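Local coordinates for protein putative hyaluronoglucosaminidase (Clostridium perfringens, PDB 6PWI) that probably hydrolyses terminal N-acetylhexosamine residues from glycans, as a secreted family 84 glycoside hydrolase whose catalytic domain is included in this piece of a longer protein, at residues R180-W191 with I421-A429. Sequence-based numbering, arbitrary orientation.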
ATOM      1  N   ARG A 180       7.973   5.212  -1.609  1.00 25.80           N
ATOM      2  CA  ARG A 180       6.751   4.720  -0.998  1.00 24.10           C
ATOM      3  C   ARG A 180       5.871   4.111  -2.087  1.00 24.20           C
ATOM      4  O   ARG A 180       5.491   4.789  -3.040  1.00 25.16           O
ATOM      5  CB  ARG A 180       5.993   5.863  -0.319  1.00 23.58           C
ATOM      6  CG  ARG A 180       6.839   6.731   0.603  1.00 23.89           C
ATOM      7  CD  ARG A 180       6.176   8.047   0.968  1.00 23.70           C
ATOM      8  NE  ARG A 180       5.841   8.909  -0.166  1.00 24.14           N
ATOM      9  CZ  ARG A 180       6.702   9.692  -0.822  1.00 24.06           C
ATOM     10  NH1 ARG A 180       7.976   9.724  -0.467  1.00 23.21           N
ATOM     11  NH2 ARG A 180       6.284  10.441  -1.831  1.00 23.30           N
ATOM     12  N   GLY A 181       5.558   2.820  -1.952  1.00 22.98           N
ATOM     13  CA  GLY A 181       4.634   2.213  -2.890  1.00 22.26           C
ATOM     14  C   GLY A 181       4.505   0.705  -2.720  1.00 22.70           C
ATOM     15  O   GLY A 181       4.614   0.170  -1.618  1.00 22.58           O
ATOM     16  N   PHE A 182       4.266   0.039  -3.850  1.00 22.11           N
ATOM     17  CA  PHE A 182       3.918  -1.366  -3.871  1.00 20.95           C
ATOM     18  C   PHE A 182       4.568  -2.008  -5.090  1.00 20.82           C
ATOM     19  O   PHE A 182       4.779  -1.355  -6.110  1.00 20.34           O
ATOM     20  CB  PHE A 182       2.394  -1.526  -3.890  1.00 21.02           C
ATOM     21  CG  PHE A 182       1.674  -0.774  -4.985  1.00 21.66           C
ATOM     22  CD1 PHE A 182       1.282  -1.418  -6.155  1.00 21.46           C
ATOM     23  CD2 PHE A 182       1.374   0.579  -4.849  1.00 21.88           C
ATOM     24  CE1 PHE A 182       0.609  -0.729  -7.156  1.00 21.55           C
ATOM     25  CE2 PHE A 182       0.710   1.269  -5.856  1.00 21.37           C
ATOM     26  CZ  PHE A 182       0.329   0.615  -7.009  1.00 21.06           C
ATOM     27  N   ILE A 183       4.875  -3.300  -4.954  1.00 21.14           N
ATOM     28  CA  ILE A 183       5.506  -4.096  -5.990  1.00 21.13           C
ATOM     29  C   ILE A 183       4.628  -5.314  -6.255  1.00 22.22           C
ATOM     30  O   ILE A 183       4.251  -6.021  -5.321  1.00 24.60           O
ATOM     31  CB  ILE A 183       6.923  -4.525  -5.557  1.00 20.09           C
ATOM     32  CG1 ILE A 183       7.589  -5.399  -6.624  1.00 19.58           C
ATOM     33  CG2 ILE A 183       6.889  -5.213  -4.198  1.00 18.94           C
ATOM     34  CD1 ILE A 183       9.069  -5.598  -6.419  1.00 19.14           C
ATOM     35  N   GLU A 184       4.337  -5.556  -7.534  1.00 22.05           N
ATOM     36  CA  GLU A 184       3.685  -6.790  -7.937  1.00 22.20           C
ATOM     37  C   GLU A 184       4.751  -7.881  -8.031  1.00 22.38           C
ATOM     38  O   GLU A 184       5.309  -8.110  -9.098  1.00 22.96           O
ATOM     39  CB  GLU A 184       2.947  -6.571  -9.261  1.00 22.26           C
ATOM     40  CG  GLU A 184       2.052  -7.730  -9.655  1.00 23.25           C
ATOM     41  CD  GLU A 184       1.213  -7.566 -10.915  1.00 24.31           C
ATOM     42  OE1 GLU A 184       1.015  -6.408 -11.374  1.00 23.27           O
ATOM     43  OE2 GLU A 184       0.750  -8.610 -11.436  1.00 25.37           O
ATOM     44  N   GLY A 185       5.042  -8.544  -6.909  1.00 22.31           N
ATOM     45  CA  GLY A 185       6.175  -9.457  -6.862  1.00 22.83           C
ATOM     46  C   GLY A 185       5.899 -10.755  -6.103  1.00 24.08           C
ATOM     47  O   GLY A 185       6.815 -11.336  -5.519  1.00 25.13           O
ATOM     48  N   TYR A 186       4.645 -11.221  -6.140  1.00 23.71           N
ATOM     49  CA  TYR A 186       4.244 -12.447  -5.470  1.00 24.83           C
ATOM     50  C   TYR A 186       4.143 -13.581  -6.492  1.00 25.64           C
ATOM     51  O   TYR A 186       4.196 -13.326  -7.686  1.00 27.51           O
ATOM     52  CB  TYR A 186       2.878 -12.235  -4.819  1.00 23.39           C
ATOM     53  CG  TYR A 186       1.822 -11.767  -5.787  1.00 22.98           C
ATOM     54  CD1 TYR A 186       1.150 -12.664  -6.606  1.00 22.22           C
ATOM     55  CD2 TYR A 186       1.514 -10.419  -5.906  1.00 22.52           C
ATOM     56  CE1 TYR A 186       0.182 -12.234  -7.502  1.00 21.79           C
ATOM     57  CE2 TYR A 186       0.552  -9.975  -6.798  1.00 22.00           C
ATOM     58  CZ  TYR A 186      -0.114 -10.886  -7.599  1.00 21.55           C
ATOM     59  OH  TYR A 186      -1.055 -10.447  -8.480  1.00 21.55           O
ATOM     60  N   TYR A 187       3.982 -14.821  -6.013  1.00 27.35           N
ATOM     61  CA  TYR A 187       3.630 -15.969  -6.835  1.00 28.42           C
ATOM     62  C   TYR A 187       2.115 -16.124  -6.835  1.00 27.68           C
ATOM     63  O   TYR A 187       1.505 -16.287  -5.785  1.00 30.17           O
ATOM     64  CB  TYR A 187       4.270 -17.251  -6.298  1.00 31.79           C
ATOM     65  CG  TYR A 187       5.779 -17.234  -6.260  1.00 38.31           C
ATOM     66  CD1 TYR A 187       6.527 -17.737  -7.320  1.00 40.13           C
ATOM     67  CD2 TYR A 187       6.469 -16.703  -5.171  1.00 38.90           C
ATOM     68  CE1 TYR A 187       7.916 -17.714  -7.297  1.00 41.66           C
ATOM     69  CE2 TYR A 187       7.856 -16.674  -5.134  1.00 39.88           C
ATOM     70  CZ  TYR A 187       8.582 -17.183  -6.201  1.00 42.48           C
ATOM     71  OH  TYR A 187       9.950 -17.165  -6.176  1.00 44.61           O
ATOM     72  N   GLY A 188       1.508 -16.053  -8.017  1.00 26.25           N
ATOM     73  CA  GLY A 188       0.061 -16.095  -8.087  1.00 24.97           C
ATOM     74  C   GLY A 188      -0.457 -15.544  -9.410  1.00 25.46           C
ATOM     75  O   GLY A 188       0.306 -15.386 -10.364  1.00 26.48           O
ATOM     76  N   ILE A 189      -1.770 -15.284  -9.446  1.00 24.39           N
ATOM     77  CA  ILE A 189      -2.434 -14.737 -10.614  1.00 23.40           C
ATOM     78  C   ILE A 189      -2.093 -13.250 -10.691  1.00 24.69           C
ATOM     79  O   ILE A 189      -2.269 -12.516  -9.716  1.00 25.46           O
ATOM     80  CB  ILE A 189      -3.952 -14.986 -10.535  1.00 22.12           C
ATOM     81  CG1 ILE A 189      -4.272 -16.484 -10.464  1.00 21.54           C
ATOM     82  CG2 ILE A 189      -4.672 -14.291 -11.678  1.00 20.74           C
ATOM     83  CD1 ILE A 189      -5.731 -16.796 -10.239  1.00 20.66           C
ATOM     84  N   PRO A 190      -1.585 -12.760 -11.845  1.00 24.52           N
ATOM     85  CA  PRO A 190      -1.208 -11.352 -11.967  1.00 23.81           C
ATOM     86  C   PRO A 190      -2.442 -10.460 -11.864  1.00 23.71           C
ATOM     87  O   PRO A 190      -3.558 -10.890 -12.153  1.00 23.65           O
ATOM     88  CB  PRO A 190      -0.562 -11.270 -13.360  1.00 23.62           C
ATOM     89  CG  PRO A 190      -1.134 -12.449 -14.121  1.00 23.05           C
ATOM     90  CD  PRO A 190      -1.363 -13.527 -13.084  1.00 23.72           C
ATOM     91  N   TRP A 191      -2.237  -9.218 -11.423  1.00 23.17           N
ATOM     92  CA  TRP A 191      -3.329  -8.264 -11.424  1.00 23.43           C
ATOM     93  C   TRP A 191      -3.738  -7.969 -12.863  1.00 24.34           C
ATOM     94  O   TRP A 191      -2.903  -7.980 -13.771  1.00 24.21           O
ATOM     95  CB  TRP A 191      -2.915  -6.978 -10.705  1.00 24.05           C
ATOM     96  CG  TRP A 191      -2.572  -7.152  -9.257  1.00 24.27           C
ATOM     97  CD1 TRP A 191      -3.079  -8.068  -8.380  1.00 23.75           C
ATOM     98  CD2 TRP A 191      -1.670  -6.334  -8.498  1.00 24.20           C
ATOM     99  NE1 TRP A 191      -2.534  -7.896  -7.139  1.00 23.25           N
ATOM    100  CE2 TRP A 191      -1.667  -6.840  -7.180  1.00 24.66           C
ATOM    101  CE3 TRP A 191      -0.858  -5.241  -8.811  1.00 24.43           C
ATOM    102  CZ2 TRP A 191      -0.878  -6.282  -6.175  1.00 25.37           C
ATOM    103  CZ3 TRP A 191      -0.071  -4.697  -7.824  1.00 25.35           C
ATOM    104  CH2 TRP A 191      -0.087  -5.209  -6.524  1.00 26.37           C
ATOM    105  N   ILE A 421      10.042   2.138   1.588  1.00 19.94           N
ATOM    106  CA  ILE A 421       9.398   0.847   1.743  1.00 19.89           C
ATOM    107  C   ILE A 421       8.392   0.630   0.614  1.00 19.87           C
ATOM    108  O   ILE A 421       7.690   1.557   0.206  1.00 20.21           O
ATOM    109  CB  ILE A 421       8.779   0.730   3.155  1.00 19.85           C
ATOM    110  CG1 ILE A 421       8.067  -0.610   3.370  1.00 19.90           C
ATOM    111  CG2 ILE A 421       7.890   1.925   3.477  1.00 18.85           C
ATOM    112  CD1 ILE A 421       7.964  -1.033   4.825  1.00 19.85           C
ATOM    113  N   VAL A 422       8.350  -0.606   0.101  1.00 18.91           N
ATOM    114  CA  VAL A 422       7.267  -1.028  -0.774  1.00 18.05           C
ATOM    115  C   VAL A 422       6.610  -2.272  -0.184  1.00 17.75           C
ATOM    116  O   VAL A 422       7.283  -3.093   0.430  1.00 18.53           O
ATOM    117  CB  VAL A 422       7.728  -1.260  -2.226  1.00 17.51           C
ATOM    118  CG1 VAL A 422       8.140   0.035  -2.903  1.00 17.28           C
ATOM    119  CG2 VAL A 422       8.820  -2.310  -2.342  1.00 16.82           C
ATOM    120  N   THR A 423       5.292  -2.384  -0.368  1.00 17.56           N
ATOM    121  CA  THR A 423       4.533  -3.552   0.052  1.00 18.04           C
ATOM    122  C   THR A 423       4.360  -4.518  -1.119  1.00 18.37           C
ATOM    123  O   THR A 423       3.992  -4.124  -2.219  1.00 18.40           O
ATOM    124  CB  THR A 423       3.177  -3.154   0.653  1.00 17.90           C
ATOM    125  OG1 THR A 423       2.379  -4.334   0.713  1.00 19.49           O
ATOM    126  CG2 THR A 423       2.416  -2.134  -0.163  1.00 17.32           C
ATOM    127  N   ASN A 424       4.628  -5.799  -0.868  1.00 19.68           N
ATOM    128  CA  ASN A 424       4.354  -6.856  -1.830  1.00 20.65           C
ATOM    129  C   ASN A 424       2.976  -7.429  -1.494  1.00 21.52           C
ATOM    130  O   ASN A 424       2.843  -8.192  -0.542  1.00 22.23           O
ATOM    131  CB  ASN A 424       5.477  -7.898  -1.797  1.00 20.52           C
ATOM    132  CG  ASN A 424       5.287  -9.044  -2.767  1.00 20.67           C
ATOM    133  OD1 ASN A 424       4.675  -8.870  -3.814  1.00 21.83           O
ATOM    134  ND2 ASN A 424       5.820 -10.211  -2.438  1.00 20.15           N
ATOM    135  N   PRO A 425       1.890  -7.025  -2.193  1.00 22.06           N
ATOM    136  CA  PRO A 425       0.529  -7.341  -1.755  1.00 23.01           C
ATOM    137  C   PRO A 425       0.005  -8.678  -2.270  1.00 24.24           C
ATOM    138  O   PRO A 425       0.769  -9.470  -2.822  1.00 24.51           O
ATOM    139  CB  PRO A 425      -0.294  -6.167  -2.310  1.00 22.45           C
ATOM    140  CG  PRO A 425       0.720  -5.255  -2.988  1.00 22.77           C
ATOM    141  CD  PRO A 425       1.882  -6.150  -3.368  1.00 22.40           C
ATOM    142  N   MET A 426      -1.305  -8.903  -2.069  1.00 24.62           N
ATOM    143  CA  MET A 426      -1.988 -10.146  -2.402  1.00 25.46           C
ATOM    144  C   MET A 426      -2.321 -10.172  -3.889  1.00 26.07           C
ATOM    145  O   MET A 426      -2.329  -9.137  -4.545  1.00 26.95           O
ATOM    146  CB  MET A 426      -3.311 -10.250  -1.641  1.00 24.78           C
ATOM    147  CG  MET A 426      -3.174 -10.199  -0.142  1.00 24.19           C
ATOM    148  SD  MET A 426      -4.816 -10.175   0.624  1.00 25.25           S
ATOM    149  CE  MET A 426      -5.059  -8.406   0.797  1.00 24.58           C
ATOM    150  N   GLN A 427      -2.659 -11.355  -4.405  1.00 26.99           N
ATOM    151  CA  GLN A 427      -3.173 -11.436  -5.763  1.00 27.99           C
ATOM    152  C   GLN A 427      -4.551 -10.774  -5.834  1.00 27.65           C
ATOM    153  O   GLN A 427      -5.051 -10.492  -6.921  1.00 27.42           O
ATOM    154  CB  GLN A 427      -3.176 -12.881  -6.258  1.00 29.24           C
ATOM    155  CG  GLN A 427      -4.247 -13.743  -5.613  1.00 30.29           C
ATOM    156  CD  GLN A 427      -4.347 -15.102  -6.258  1.00 32.12           C
ATOM    157  OE1 GLN A 427      -3.401 -15.601  -6.873  1.00 31.96           O
ATOM    158  NE2 GLN A 427      -5.511 -15.716  -6.114  1.00 33.46           N
ATOM    159  N   GLU A 428      -5.150 -10.519  -4.663  1.00 27.99           N
ATOM    160  CA  GLU A 428      -6.414  -9.802  -4.569  1.00 27.81           C
ATOM    161  C   GLU A 428      -6.116  -8.308  -4.467  1.00 28.12           C
ATOM    162  O   GLU A 428      -5.777  -7.804  -3.391  1.00 28.62           O
ATOM    163  CB  GLU A 428      -7.243 -10.290  -3.377  1.00 26.43           C
ATOM    164  CG  GLU A 428      -7.801 -11.686  -3.554  1.00 26.69           C
ATOM    165  CD  GLU A 428      -6.799 -12.808  -3.333  1.00 28.04           C
ATOM    166  OE1 GLU A 428      -5.727 -12.540  -2.755  1.00 28.26           O
ATOM    167  OE2 GLU A 428      -7.089 -13.950  -3.747  1.00 29.71           O
ATOM    168  N   ALA A 429      -6.257  -7.614  -5.601  1.00 26.66           N
ATOM    169  CA  ALA A 429      -5.753  -6.258  -5.736  1.00 25.86           C
ATOM    170  C   ALA A 429      -6.523  -5.285  -4.842  1.00 24.98           C
ATOM    171  O   ALA A 429      -5.912  -4.544  -4.075  1.00 25.56           O
ATOM    172  CB  ALA A 429      -5.754  -5.842  -7.184  1.00 26.30           C
TER
HETATM  173  O   HOH W   1      -5.057 -11.043  -9.732  1.00 25.31           O
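Trp191 and Gln427 meet where the first and last strands of the (β/α)8 barrel of this family 84 catalytic domain run out into loops. Behind them the parallel strands 180-184 and 421-423 close the barrel: Gly181 N binds Ile421 O, Gly181 O accepts Thr423 N, and Ile183 N reaches Thr423 O at 3.0 Å. Past the strands, the indole of Trp191 slots in beside residues 425-429. Its NE1 donates to Met426 O at 2.9 Å, in both the ring plane and the carbonyl plane, while CH2 butts edge-on against Pro425 CG (3.6 Å). The CB of Ala429 lies over the five-membered ring, a CH-pi contact 17° off the normal, and Tyr186 CE2 and Glu184 CG lie toward the rim of the opposite face, so the indole is sandwiched between Ala429 and residues of its own segment. Gln427 reaches the other way. With CG between its own N and carbonyl carbon (chi1 72°) and the chain extended beyond, it passes the Tyr186 ring, CB against CE1 at 3.6 Å, and presents OE1 to Ile189 N; the N-H points almost straight at the oxygen (172°) but comes from above the amide plane. Its NE2 is bound by Pro598 O. The phenol OH of Tyr186 turns back to donate to Ile189 O, tying two residues of the same loop together. Nearer the strands, the Asn424 amide bridges barrel-end loops: ND2 binds Asn392 OD1, while OD1 accepts Gly185 N at 3.1 Å from above the carbonyl plane.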